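Local coordinates for large ribosomal subunit protein uL10 (Thermotoga maritima, PDB 1ZAV) that probably forms part of the ribosomal stalk on the large subunit, binding rRNA and helping the ribosome engage GTP-bound translation factors, at residues 99-104 and 109-114; 81-86 and 113-118; 65-68 and 74-77; 28-33 and 53-58. All coordinates share one frame; numbering follows the deposited sequence.

In the fold
Followed from the N terminus, the chain meets interaction 4 first: strand 53-58 returns, after helix 35-49, to the turn that follows strand 24-28. Interaction 3 then closes the short loop between helix 60-69 and residues 74-77. Interaction 2 opens at the start of strand 83-88 and closes on strand 114-119; interaction 1, between helix 94-106 and the loop after it, lies inside that span and ends on the same stretch, sharing R113 and L114. No two of the contacts cross. Interactions 1, 2 and 4 meet around D29, L31 and Y104 at one end of the five-stranded antiparallel sheet, while interaction 3 touches interaction 2 through Y75 and F118.

Interaction 1 of 4, residues 99-104 and 109-114; sequences IIYNFY and ADLSRL
Y104 carries this contact by taking a methyl of L114 squarely onto its ring: L114 CD2 stands 3.5 Å from the centroid of the Y104 ring and only 5° off its normal, a CH-pi contact. The edge of the same ring is met near its plane by the aliphatic root of R113, whose CB lies 3.6 Å from Y104 CE2. The methyl of A109 comes in obliquely, CB 3.7 Å from Y104 CD2. L114 works with both its branches, for while CD2 occupies the tyrosine face, CD1 reaches across to the backbone of Y101, 3.9 Å from Y101 CA. One turn of helix away from Y104, Y101 extends CG anti to its backbone N (chi1 -179°), which carries the ring out across the end of L111; L111 CD1 lies 3.7 Å from Y101 CE1. The example illustrates how a helix can turn back into a sheet: helix 94-106 lies against the strands, and the loop that leaves it winds through a short 3-10 turn at 111-113 before entering strand 114-119. The backbone makes its own link where the loop returns, A109 N donating to Y104 O at 2.8 Å in a nearly straight bond (173°). Within the loop, D110 OD2 takes the amide of S112 as an Asx turn. Further out, D29 holds both polar ends: its backbone O is hydrogen-bonded to Y104 OH, and its carboxylate forms a salt bridge with R113 NH2. Helix 126-133 packs beyond Y101 and L114, with V129 touching both.

Interaction 2 of 4, residues 81-86 and 113-118; sequences GPTAVL and RLKGGF
T83 and K115 start far apart, their CA atoms 9.4 Å from each other, because strands 83-88 and 114-119 are not neighbours: strand 24-28 runs between them, antiparallel to both. A long side chain therefore has to bridge the gap. K115 leaves its backbone toward the other strand, bends at chi3 (-77°), and brings NZ to T83 OG1, where it donates a hydrogen bond of 3.0 Å. The hydroxyl T83 OG1 also donates to G81 O at 2.7 Å, approaching from above the carbonyl plane; this ties the threonine to the turn that precedes its strand. K115 NZ has further partners in F78 O and in a water, 3.2 Å from NZ, which in turn donates to P82 O. The methyl T83 CG2 meanwhile rests beside the lysine chain, 3.9 Å from K115 CE. With a valine in place of T83, K115 NZ would probably lose one of its acceptors and G81 O the hydroxyl that donates to it, leaving the ammonium more dependent on F78 and water. The lysine thus spans strand 24-28 to join two non-adjacent strands of the five-stranded antiparallel sheet of the uL10 domain, here where strand 83-88 begins.

Interaction 3 of 4, residues 65-68 and 74-77; sequences LALK and GYEE
L67 and Y75 form the close-packed half of this contact. The aromatic ring lies with one face against the helix, L67 CB sitting 3.7 Å from the centroid of the Y75 ring and 8° off its normal in a CH-pi contact. The leucine reaches on past that point, so that L67 CD1 comes to 3.5 Å from Y75 CD1, and the two side chains run side by side, pointing opposite ways. Y75 achieves this with CG placed between its own backbone N and carbonyl carbon (chi1 57°), folding the ring back over the helix. The arrangement closes a compact reversal of the chain: helix 60-69 ends, a short loop turns round, and G74, with its positive phi, leads into Y75 and a 3-10 turn on the way to strand 83-88. Y75 thus bridges helix and sheet, since F118 of strand 114-119 packs against its CB, and F19 of helix 5-19 touches L67. Toward solvent the contact thins. On the face opposite L67, the carboxylate oxygen E76 OE1 stands 3.8 Å above the Y75 ring plane, displaced toward the rim. K68, an exposed residue, contributes only the root of its side chain, CB being 3.4 Å from Y75 OH, and its extended chain then leads away from the ring, bending only at chi4. The phenol oxygen is 3.5 Å from K68 N, at too poor an angle for a hydrogen bond; its bond is instead with N64 OD1, one turn earlier on the helix.

Interaction 4 of 4, residues 28-33 and 53-58; sequences ADFLGF and ARFRVV
F30 holds its ring between two neighbours: F55 CE2 stands 3.7 Å above one face, over the centre, and CB of F33 lies over the opposite face. F55, by contrast, offers its edge, so the pair is a T-shaped stack with ring centroids 5.1 Å apart and planes at 77°. This is a buried contact on the face of the uL10 domain's antiparallel sheet where helices 35-49 and 94-106 pack, joining the turn after strand 24-28 to the outer strand 53-58 across the intervening strand 83-88. F55 points its ring there with CG anti to the backbone N (chi1 -174°). A28, the last residue of strand 24-28, adds a second contact at the F55 edge, its CB 4.2 Å from F55 CE1. Around the pair, L38 touches both rings, A84 lies against them from strand 83-88, and Y104 touches F30. Replacing F30 by an alanine would probably leave the edge of F55 without the aromatic face it meets and open a gap between the turn and strand 53-58. The loop that presents F30 is itself shaped by two turns. A type II beta turn runs from F30 to F33, with G32 at positive phi in its third position and a weak bond of 3.3 Å from F33 N to F30 O. Overlapping its start, D29 forms an Asx turn in which L31 N donates to D29 OD1 at 2.9 Å, approaching nearly along the carboxylate C-O axis.

Interaction 1 of 4, residues 99-104 and 109-114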
# COMPACT_ATOMS: atom_id res chain seq x y z
N ILE A 99 -12.07 -18.16 7.30
CA ILE A 99 -13.15 -19.07 7.67
C ILE A 99 -13.19 -19.37 9.17
O ILE A 99 -14.25 -19.30 9.79
CB ILE A 99 -13.06 -20.41 6.87
CG1 ILE A 99 -13.36 -20.15 5.39
CG2 ILE A 99 -14.05 -21.44 7.43
CD1 ILE A 99 -13.14 -21.35 4.48
N ILE A 100 -12.05 -19.69 9.77
CA ILE A 100 -12.07 -20.01 11.19
C ILE A 100 -12.20 -18.75 12.04
O ILE A 100 -12.73 -18.80 13.15
CB ILE A 100 -10.80 -20.80 11.61
CG1 ILE A 100 -11.03 -21.42 12.99
CG2 ILE A 100 -9.60 -19.89 11.61
CD1 ILE A 100 -9.89 -22.33 13.45
N TYR A 101 -11.72 -17.63 11.52
CA TYR A 101 -11.83 -16.36 12.24
C TYR A 101 -13.32 -16.00 12.36
O TYR A 101 -13.81 -15.68 13.44
CB TYR A 101 -11.10 -15.25 11.48
CG TYR A 101 -11.14 -13.90 12.16
CD1 TYR A 101 -10.31 -13.62 13.25
CD2 TYR A 101 -12.02 -12.90 11.73
CE1 TYR A 101 -10.36 -12.37 13.89
CE2 TYR A 101 -12.08 -11.65 12.36
CZ TYR A 101 -11.24 -11.40 13.44
OH TYR A 101 -11.28 -10.17 14.06
N ASN A 102 -14.03 -16.06 11.24
CA ASN A 102 -15.46 -15.74 11.23
C ASN A 102 -16.32 -16.80 11.93
O ASN A 102 -17.44 -16.52 12.34
CB ASN A 102 -15.93 -15.55 9.78
CG ASN A 102 -15.36 -14.30 9.14
OD1 ASN A 102 -15.28 -14.20 7.91
ND2 ASN A 102 -14.97 -13.33 9.96
N PHE A 103 -15.79 -18.01 12.08
CA PHE A 103 -16.53 -19.07 12.75
C PHE A 103 -16.53 -18.78 14.25
O PHE A 103 -17.57 -18.85 14.90
CB PHE A 103 -15.89 -20.44 12.49
CG PHE A 103 -16.62 -21.58 13.16
CD1 PHE A 103 -17.77 -22.11 12.60
CD2 PHE A 103 -16.15 -22.10 14.36
CE1 PHE A 103 -18.45 -23.16 13.22
CE2 PHE A 103 -16.82 -23.14 14.99
CZ PHE A 103 -17.97 -23.68 14.42
N TYR A 104 -15.35 -18.46 14.79
CA TYR A 104 -15.23 -18.15 16.20
C TYR A 104 -16.09 -16.93 16.52
O TYR A 104 -16.68 -16.84 17.59
CB TYR A 104 -13.77 -17.87 16.58
CG TYR A 104 -13.01 -19.11 17.02
CD1 TYR A 104 -12.93 -20.23 16.19
CD2 TYR A 104 -12.41 -19.17 18.28
CE1 TYR A 104 -12.27 -21.40 16.62
CE2 TYR A 104 -11.76 -20.33 18.71
CZ TYR A 104 -11.69 -21.44 17.88
OH TYR A 104 -11.07 -22.58 18.31
N ALA A 109 -16.91 -16.54 20.34
CA ALA A 109 -15.78 -17.02 21.12
C ALA A 109 -14.65 -15.99 21.19
O ALA A 109 -14.50 -15.16 20.29
CB ALA A 109 -15.26 -18.32 20.53
N ASP A 110 -13.86 -16.05 22.25
CA ASP A 110 -12.73 -15.15 22.42
C ASP A 110 -11.77 -15.40 21.25
O ASP A 110 -11.24 -16.50 21.09
CB ASP A 110 -12.03 -15.42 23.75
CG ASP A 110 -10.83 -14.51 23.98
OD1 ASP A 110 -10.16 -14.67 25.02
OD2 ASP A 110 -10.55 -13.64 23.13
N LEU A 111 -11.54 -14.37 20.44
CA LEU A 111 -10.67 -14.49 19.28
C LEU A 111 -9.22 -14.77 19.63
O LEU A 111 -8.42 -15.13 18.77
CB LEU A 111 -10.79 -13.24 18.41
CG LEU A 111 -12.18 -13.01 17.80
CD1 LEU A 111 -12.19 -11.71 17.04
CD2 LEU A 111 -12.54 -14.18 16.88
N SER A 112 -8.86 -14.60 20.90
CA SER A 112 -7.48 -14.87 21.32
C SER A 112 -7.28 -16.39 21.40
O SER A 112 -6.15 -16.87 21.56
CB SER A 112 -7.19 -14.22 22.68
OG SER A 112 -7.96 -14.79 23.71
N ARG A 113 -8.39 -17.12 21.28
CA ARG A 113 -8.35 -18.58 21.30
C ARG A 113 -7.70 -19.03 19.98
O ARG A 113 -7.39 -20.21 19.79
CB ARG A 113 -9.77 -19.15 21.43
CG ARG A 113 -10.44 -18.86 22.79
CD ARG A 113 -11.97 -19.04 22.72
NE ARG A 113 -12.48 -20.22 23.43
CZ ARG A 113 -12.04 -21.46 23.25
NH1 ARG A 113 -12.57 -22.47 23.93
NH2 ARG A 113 -11.07 -21.69 22.38
N LEU A 114 -7.52 -18.07 19.07
CA LEU A 114 -6.86 -18.32 17.80
C LEU A 114 -5.43 -17.84 18.06
O LEU A 114 -5.06 -16.71 17.77
CB LEU A 114 -7.51 -17.53 16.67
CG LEU A 114 -8.99 -17.84 16.41
CD1 LEU A 114 -9.46 -17.08 15.19
CD2 LEU A 114 -9.17 -19.34 16.20

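Interaction 2 of 4, residues 81-86 and 113-118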
# COMPACT_ATOMS: atom_id res chain seq x y z
N GLY A 81 -1.74 -26.43 26.47
CA GLY A 81 -3.09 -26.92 26.70
C GLY A 81 -3.65 -27.61 25.47
O GLY A 81 -3.02 -27.57 24.41
N PRO A 82 -4.82 -28.26 25.57
CA PRO A 82 -5.41 -28.95 24.41
C PRO A 82 -5.48 -28.00 23.21
O PRO A 82 -6.04 -26.91 23.30
CB PRO A 82 -6.79 -29.38 24.92
CG PRO A 82 -7.07 -28.40 26.03
CD PRO A 82 -5.74 -28.29 26.71
N THR A 83 -4.90 -28.42 22.10
CA THR A 83 -4.85 -27.58 20.91
C THR A 83 -5.27 -28.28 19.63
O THR A 83 -4.84 -29.39 19.34
CB THR A 83 -3.43 -27.03 20.71
OG1 THR A 83 -2.98 -26.43 21.94
CG2 THR A 83 -3.42 -25.98 19.61
N ALA A 84 -6.12 -27.61 18.86
CA ALA A 84 -6.57 -28.15 17.59
C ALA A 84 -5.68 -27.50 16.55
O ALA A 84 -5.11 -26.44 16.78
CB ALA A 84 -8.03 -27.78 17.35
N VAL A 85 -5.57 -28.13 15.39
CA VAL A 85 -4.71 -27.59 14.36
C VAL A 85 -5.41 -27.49 13.00
O VAL A 85 -6.02 -28.45 12.53
CB VAL A 85 -3.41 -28.44 14.24
CG1 VAL A 85 -3.71 -29.82 13.70
CG2 VAL A 85 -2.43 -27.76 13.37
N LEU A 86 -5.31 -26.32 12.39
CA LEU A 86 -5.91 -26.05 11.09
C LEU A 86 -4.77 -25.96 10.09
O LEU A 86 -3.91 -25.09 10.20
CB LEU A 86 -6.68 -24.73 11.13
CG LEU A 86 -7.44 -24.21 9.91
CD1 LEU A 86 -8.16 -22.91 10.30
CD2 LEU A 86 -6.50 -23.95 8.76
N ARG A 113 -8.39 -17.12 21.28
CA ARG A 113 -8.35 -18.58 21.30
C ARG A 113 -7.70 -19.03 19.98
O ARG A 113 -7.39 -20.21 19.79
CB ARG A 113 -9.77 -19.15 21.43
CG ARG A 113 -10.44 -18.86 22.79
CD ARG A 113 -11.97 -19.04 22.72
NE ARG A 113 -12.48 -20.22 23.43
CZ ARG A 113 -12.04 -21.46 23.25
NH1 ARG A 113 -12.57 -22.47 23.93
NH2 ARG A 113 -11.07 -21.69 22.38
N LEU A 114 -7.52 -18.07 19.07
CA LEU A 114 -6.86 -18.32 17.80
C LEU A 114 -5.43 -17.84 18.06
O LEU A 114 -5.06 -16.71 17.77
CB LEU A 114 -7.51 -17.53 16.67
CG LEU A 114 -8.99 -17.84 16.41
CD1 LEU A 114 -9.46 -17.08 15.19
CD2 LEU A 114 -9.17 -19.34 16.20
N LYS A 115 -4.65 -18.75 18.62
CA LYS A 115 -3.28 -18.53 19.06
C LYS A 115 -2.15 -18.11 18.11
O LYS A 115 -1.15 -17.54 18.57
CB LYS A 115 -2.84 -19.76 19.84
CG LYS A 115 -3.75 -20.03 21.02
CD LYS A 115 -3.22 -21.11 21.94
CE LYS A 115 -3.44 -22.50 21.39
NZ LYS A 115 -3.14 -23.51 22.44
N GLY A 116 -2.30 -18.37 16.82
CA GLY A 116 -1.25 -18.02 15.87
C GLY A 116 -0.80 -19.24 15.10
O GLY A 116 -1.50 -20.25 15.08
N GLY A 117 0.37 -19.17 14.45
CA GLY A 117 0.85 -20.31 13.69
C GLY A 117 1.90 -19.95 12.67
O GLY A 117 2.70 -19.04 12.88
N PHE A 118 1.91 -20.67 11.55
CA PHE A 118 2.87 -20.42 10.49
C PHE A 118 2.17 -20.29 9.16
O PHE A 118 1.33 -21.13 8.79
CB PHE A 118 3.90 -21.55 10.41
CG PHE A 118 4.70 -21.73 11.66
CD1 PHE A 118 4.23 -22.52 12.70
CD2 PHE A 118 5.93 -21.08 11.81
CE1 PHE A 118 4.97 -22.67 13.88
CE2 PHE A 118 6.67 -21.23 12.97
CZ PHE A 118 6.19 -22.03 14.01
O HOH W 1 -5.73 -24.51 24.00

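Interaction 3 of 4, residues 65-68 and 74-77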
# COMPACT_ATOMS: atom_id res chain seq x y z
N LEU A 65 6.48 -33.21 18.64
CA LEU A 65 7.42 -34.07 17.91
C LEU A 65 7.29 -33.91 16.39
O LEU A 65 8.29 -33.94 15.67
CB LEU A 65 7.23 -35.54 18.29
CG LEU A 65 7.58 -35.97 19.72
CD1 LEU A 65 7.48 -37.48 19.84
CD2 LEU A 65 8.99 -35.52 20.08
N ALA A 66 6.06 -33.77 15.89
CA ALA A 66 5.86 -33.60 14.45
C ALA A 66 6.48 -32.30 13.95
O ALA A 66 7.11 -32.27 12.90
CB ALA A 66 4.38 -33.64 14.12
N LEU A 67 6.30 -31.22 14.70
CA LEU A 67 6.85 -29.92 14.32
C LEU A 67 8.37 -29.95 14.46
O LEU A 67 9.09 -29.43 13.61
CB LEU A 67 6.27 -28.82 15.20
CG LEU A 67 4.80 -28.48 14.93
CD1 LEU A 67 4.20 -27.76 16.12
CD2 LEU A 67 4.72 -27.65 13.66
N LYS A 68 8.83 -30.54 15.55
CA LYS A 68 10.26 -30.65 15.81
C LYS A 68 10.95 -31.33 14.62
O LYS A 68 11.91 -30.82 14.06
CB LYS A 68 10.50 -31.46 17.09
CG LYS A 68 11.94 -31.45 17.59
CD LYS A 68 12.04 -32.20 18.92
CE LYS A 68 13.36 -31.92 19.63
NZ LYS A 68 14.53 -32.23 18.79
N GLY A 74 10.23 -22.13 17.47
CA GLY A 74 9.40 -21.11 18.07
C GLY A 74 7.90 -21.36 18.03
O GLY A 74 7.12 -20.42 17.90
N TYR A 75 7.49 -22.62 18.16
CA TYR A 75 6.08 -23.01 18.13
C TYR A 75 5.57 -23.47 19.49
O TYR A 75 4.36 -23.57 19.72
CB TYR A 75 5.89 -24.15 17.12
CG TYR A 75 6.77 -25.35 17.42
CD1 TYR A 75 6.40 -26.27 18.39
CD2 TYR A 75 7.99 -25.53 16.76
CE1 TYR A 75 7.22 -27.35 18.71
CE2 TYR A 75 8.82 -26.60 17.07
CZ TYR A 75 8.43 -27.50 18.05
OH TYR A 75 9.25 -28.55 18.38
N GLU A 76 6.50 -23.74 20.40
CA GLU A 76 6.16 -24.21 21.75
C GLU A 76 5.09 -23.38 22.46
O GLU A 76 4.24 -23.92 23.17
CB GLU A 76 7.42 -24.27 22.62
CG GLU A 76 8.52 -25.20 22.11
CD GLU A 76 9.35 -24.60 20.98
OE1 GLU A 76 10.32 -25.26 20.54
OE2 GLU A 76 9.05 -23.47 20.53
N GLU A 77 5.14 -22.07 22.27
CA GLU A 77 4.17 -21.17 22.90
C GLU A 77 2.75 -21.40 22.39
O GLU A 77 1.78 -20.94 23.00
CB GLU A 77 4.57 -19.71 22.67
CG GLU A 77 4.87 -19.37 21.22
CD GLU A 77 4.89 -17.87 20.98
OE1 GLU A 77 5.42 -17.44 19.94
OE2 GLU A 77 4.35 -17.13 21.83

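Interaction 4 of 4, residues 28-33 and 53-58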
# COMPACT_ATOMS: atom_id res chain seq x y z
N ALA A 28 -5.37 -23.53 17.34
CA ALA A 28 -6.59 -23.02 17.98
C ALA A 28 -7.05 -23.77 19.22
O ALA A 28 -6.88 -24.99 19.33
CB ALA A 28 -7.72 -23.00 16.96
N ASP A 29 -7.63 -23.03 20.15
CA ASP A 29 -8.19 -23.58 21.37
C ASP A 29 -9.63 -23.88 20.97
O ASP A 29 -10.40 -22.95 20.70
CB ASP A 29 -8.17 -22.54 22.49
CG ASP A 29 -8.93 -22.98 23.73
OD1 ASP A 29 -9.72 -23.95 23.65
OD2 ASP A 29 -8.74 -22.36 24.79
N PHE A 30 -10.01 -25.15 20.91
CA PHE A 30 -11.36 -25.52 20.50
C PHE A 30 -12.16 -26.13 21.65
O PHE A 30 -13.20 -26.77 21.43
CB PHE A 30 -11.28 -26.49 19.32
CG PHE A 30 -12.54 -26.56 18.50
CD1 PHE A 30 -13.02 -25.43 17.84
CD2 PHE A 30 -13.24 -27.76 18.36
CE1 PHE A 30 -14.18 -25.49 17.06
CE2 PHE A 30 -14.40 -27.83 17.58
CZ PHE A 30 -14.87 -26.69 16.93
N LEU A 31 -11.68 -25.93 22.87
CA LEU A 31 -12.34 -26.45 24.07
C LEU A 31 -13.75 -25.87 24.19
O LEU A 31 -13.97 -24.70 23.88
CB LEU A 31 -11.54 -26.09 25.32
CG LEU A 31 -10.13 -26.69 25.43
CD1 LEU A 31 -9.39 -26.04 26.59
CD2 LEU A 31 -10.24 -28.18 25.63
N GLY A 32 -14.70 -26.69 24.63
CA GLY A 32 -16.06 -26.21 24.80
C GLY A 32 -16.96 -26.27 23.59
O GLY A 32 -18.19 -26.28 23.73
N PHE A 33 -16.37 -26.30 22.40
CA PHE A 33 -17.13 -26.39 21.16
C PHE A 33 -17.73 -27.79 21.06
O PHE A 33 -17.15 -28.76 21.56
CB PHE A 33 -16.23 -26.11 19.96
CG PHE A 33 -15.90 -24.66 19.76
CD1 PHE A 33 -16.73 -23.85 18.99
CD2 PHE A 33 -14.76 -24.11 20.32
CE1 PHE A 33 -16.42 -22.51 18.78
CE2 PHE A 33 -14.44 -22.77 20.11
CZ PHE A 33 -15.27 -21.97 19.35
N ALA A 53 -7.78 -28.86 3.10
CA ALA A 53 -7.64 -28.28 4.42
C ALA A 53 -8.23 -29.24 5.44
O ALA A 53 -9.20 -29.96 5.15
CB ALA A 53 -8.36 -26.93 4.49
N ARG A 54 -7.65 -29.25 6.64
CA ARG A 54 -8.12 -30.11 7.72
C ARG A 54 -8.12 -29.35 9.03
O ARG A 54 -7.32 -28.43 9.21
CB ARG A 54 -7.18 -31.32 7.87
CG ARG A 54 -7.25 -32.29 6.72
CD ARG A 54 -8.65 -32.86 6.63
NE ARG A 54 -8.86 -33.64 5.42
CZ ARG A 54 -8.23 -34.77 5.15
NH1 ARG A 54 -7.33 -35.26 6.00
NH2 ARG A 54 -8.50 -35.42 4.02
N PHE A 55 -9.03 -29.71 9.93
CA PHE A 55 -9.11 -29.11 11.25
C PHE A 55 -9.24 -30.28 12.21
O PHE A 55 -10.29 -30.93 12.26
CB PHE A 55 -10.32 -28.18 11.42
CG PHE A 55 -10.32 -27.44 12.74
CD1 PHE A 55 -9.35 -26.47 13.00
CD2 PHE A 55 -11.25 -27.74 13.73
CE1 PHE A 55 -9.30 -25.82 14.24
CE2 PHE A 55 -11.21 -27.10 14.97
CZ PHE A 55 -10.23 -26.14 15.23
N ARG A 56 -8.19 -30.55 12.98
CA ARG A 56 -8.20 -31.67 13.92
C ARG A 56 -7.63 -31.32 15.29
O ARG A 56 -6.64 -30.60 15.40
CB ARG A 56 -7.40 -32.84 13.36
CG ARG A 56 -7.90 -33.41 12.04
CD ARG A 56 -7.23 -34.75 11.75
NE ARG A 56 -5.78 -34.64 11.56
CZ ARG A 56 -4.96 -35.68 11.42
NH1 ARG A 56 -5.44 -36.91 11.46
NH2 ARG A 56 -3.66 -35.48 11.24
N VAL A 57 -8.27 -31.83 16.33
CA VAL A 57 -7.80 -31.63 17.69
C VAL A 57 -6.68 -32.64 17.83
O VAL A 57 -6.88 -33.83 17.58
CB VAL A 57 -8.88 -31.94 18.74
CG1 VAL A 57 -8.28 -31.90 20.14
CG2 VAL A 57 -10.02 -30.93 18.63
N VAL A 58 -5.49 -32.18 18.20
CA VAL A 58 -4.34 -33.07 18.33
C VAL A 58 -3.55 -32.83 19.61
O VAL A 58 -3.23 -31.70 19.97
CB VAL A 58 -3.38 -32.92 17.13
CG1 VAL A 58 -2.23 -33.92 17.26
CG2 VAL A 58 -4.14 -33.14 15.83